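PDB 1SR4: cytolethal distending toxin protein C from Haemophilus ducreyi, which is a lectin-like subunit of the tripartite cytolethal distending toxin, a DNA-damaging virulence factor, and probably contributes carbohydrate binding to the holotoxin. Local coordinates for residues Q29-N33 / S43-E47. Coordinates in Å, arbitrary orientation, origin at the centre of the assembly. Numbering follows the deposited sequence.
Sequences QPVKN and STHWE
Residues 29-33 form an extended, irregular loop after strand 19-24. Residues 43-47 end a short 3-10 turn and enter strand 46-50. The touching parts, CA 30 to 33 and CA 43 to 46, run 98° apart, with K32 CA 4.8 Å from T44 CA and N33 CA 5.2 Å from S43 CA. S43 keeps 3-10 angles (-72/-11). S43 O accepts a hydrogen bond from N33 N at 2.9 Å and also meets K32 CA at 3.1 Å, a CA-H...O contact. T44 (-107/1) ends the turn. T44 CG2 lies 3.8 Å from P30 CG and 3.8 Å from K32 CE, while K32 NZ hydrogen-bonds S38 O. A water lies 2.7 Å from T44 O and 2.8 Å from V31 O, within hydrogen-bonding distance of both. H45 turns extended and its CB points away; its ring hydrogen-bonds R19 and F150 O. W46 (chi1 m, chi2 94°) swings its indole back to the loop. W46 NE1 donates to V31 O at 3.0 Å, W46 CZ2 lies 4.2 Å from V31 CG1, and W46 CH2 lies 3.5 Å from N33 CB. This is buried packing inside the family's beta-trefoil domain, joining a loop to the start of the strand that follows it. The chemistry implies a loop held by two direct hydrogen bonds to carbonyls, with apolar contacts around them.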
loop_
_atom_site.group_PDB
_atom_site.type_symbol
_atom_site.label_atom_id
_atom_site.label_comp_id
_atom_site.label_asym_id
_atom_site.label_seq_id
_atom_site.Cartn_x
_atom_site.Cartn_y
_atom_site.Cartn_z
ATOM N N GLN C 29 -2.449 15.936 -14.950
ATOM C CA GLN C 29 -3.073 15.357 -16.145
ATOM C C GLN C 29 -2.617 13.915 -16.376
ATOM O O GLN C 29 -1.440 13.600 -16.253
ATOM C CB GLN C 29 -2.711 16.174 -17.391
ATOM C CG GLN C 29 -3.178 17.623 -17.357
ATOM C CD GLN C 29 -2.792 18.370 -18.616
ATOM O OE1 GLN C 29 -1.631 18.360 -19.030
ATOM N NE2 GLN C 29 -3.762 19.031 -19.231
ATOM N N PRO C 30 -3.548 13.011 -16.693
ATOM C CA PRO C 30 -3.087 11.639 -16.923
ATOM C C PRO C 30 -2.446 11.531 -18.317
ATOM O O PRO C 30 -2.872 12.214 -19.259
ATOM C CB PRO C 30 -4.371 10.817 -16.817
ATOM C CG PRO C 30 -5.430 11.776 -17.272
ATOM C CD PRO C 30 -5.021 13.096 -16.670
ATOM N N VAL C 31 -1.404 10.710 -18.433
ATOM C CA VAL C 31 -0.742 10.500 -19.717
ATOM C C VAL C 31 -1.750 9.650 -20.479
ATOM O O VAL C 31 -2.271 8.670 -19.937
ATOM C CB VAL C 31 0.589 9.735 -19.542
ATOM C CG1 VAL C 31 1.226 9.462 -20.894
ATOM C CG2 VAL C 31 1.551 10.567 -18.665
ATOM N N LYS C 32 -2.055 10.036 -21.713
ATOM C CA LYS C 32 -3.046 9.307 -22.500
ATOM C C LYS C 32 -2.470 8.495 -23.649
ATOM O O LYS C 32 -1.351 8.741 -24.102
ATOM C CB LYS C 32 -4.075 10.283 -23.073
ATOM C CG LYS C 32 -5.040 10.893 -22.052
ATOM C CD LYS C 32 -6.064 11.749 -22.797
ATOM C CE LYS C 32 -7.244 12.156 -21.923
ATOM N NZ LYS C 32 -8.293 12.839 -22.749
ATOM N N ASN C 33 -3.234 7.501 -24.102
ATOM C CA ASN C 33 -2.807 6.712 -25.243
ATOM C C ASN C 33 -3.767 7.077 -26.372
ATOM O O ASN C 33 -4.832 7.638 -26.138
ATOM C CB ASN C 33 -2.813 5.200 -24.941
ATOM C CG ASN C 33 -4.198 4.642 -24.666
ATOM O OD1 ASN C 33 -5.030 4.539 -25.564
ATOM N ND2 ASN C 33 -4.445 4.263 -23.415
ATOM N N SER C 43 -8.663 5.737 -22.517
ATOM C CA SER C 43 -7.530 6.443 -23.086
ATOM C C SER C 43 -6.590 6.928 -21.980
ATOM O O SER C 43 -5.479 7.378 -22.265
ATOM C CB SER C 43 -7.998 7.638 -23.921
ATOM O OG SER C 43 -8.646 8.601 -23.116
ATOM N N THR C 44 -7.039 6.845 -20.725
ATOM C CA THR C 44 -6.212 7.279 -19.594
ATOM C C THR C 44 -5.677 6.101 -18.783
ATOM O O THR C 44 -4.966 6.299 -17.784
ATOM C CB THR C 44 -6.987 8.190 -18.614
ATOM O OG1 THR C 44 -8.053 7.438 -18.016
ATOM C CG2 THR C 44 -7.568 9.410 -19.333
ATOM N N HIS C 45 -6.011 4.883 -19.218
ATOM C CA HIS C 45 -5.583 3.659 -18.530
ATOM C C HIS C 45 -4.356 2.994 -19.141
ATOM O O HIS C 45 -4.164 3.014 -20.362
ATOM C CB HIS C 45 -6.696 2.596 -18.536
ATOM C CG HIS C 45 -7.892 2.944 -17.707
ATOM N ND1 HIS C 45 -8.714 1.983 -17.162
ATOM C CD2 HIS C 45 -8.424 4.139 -17.356
ATOM C CE1 HIS C 45 -9.706 2.569 -16.512
ATOM N NE2 HIS C 45 -9.554 3.876 -16.614
ATOM N N TRP C 46 -3.555 2.387 -18.268
ATOM C CA TRP C 46 -2.360 1.638 -18.642
ATOM C C TRP C 46 -2.272 0.440 -17.724
ATOM O O TRP C 46 -2.744 0.485 -16.576
ATOM C CB TRP C 46 -1.083 2.451 -18.433
ATOM C CG TRP C 46 -1.047 3.732 -19.189
ATOM C CD1 TRP C 46 -1.418 4.963 -18.738
ATOM C CD2 TRP C 46 -0.603 3.910 -20.537
ATOM N NE1 TRP C 46 -1.224 5.903 -19.727
ATOM C CE2 TRP C 46 -0.723 5.279 -20.839
ATOM C CE3 TRP C 46 -0.108 3.042 -21.515
ATOM C CZ2 TRP C 46 -0.368 5.806 -22.088
ATOM C CZ3 TRP C 46 0.248 3.558 -22.742
ATOM C CH2 TRP C 46 0.118 4.932 -23.021
ATOM N N GLU C 47 -1.673 -0.628 -18.235
ATOM C CA GLU C 47 -1.430 -1.825 -17.450
ATOM C C GLU C 47 0.046 -1.719 -17.106
ATOM O O GLU C 47 0.883 -1.456 -17.982
ATOM C CB GLU C 47 -1.686 -3.086 -18.277
ATOM C CG GLU C 47 -3.141 -3.196 -18.724
ATOM C CD GLU C 47 -3.383 -4.370 -19.650
ATOM O OE1 GLU C 47 -2.410 -4.841 -20.285
ATOM O OE2 GLU C 47 -4.550 -4.804 -19.753
HETATM O O HOH W 1 -2.787 7.840 -17.321
HETATM O O HOH W 2 -5.513 1.720 -22.221
#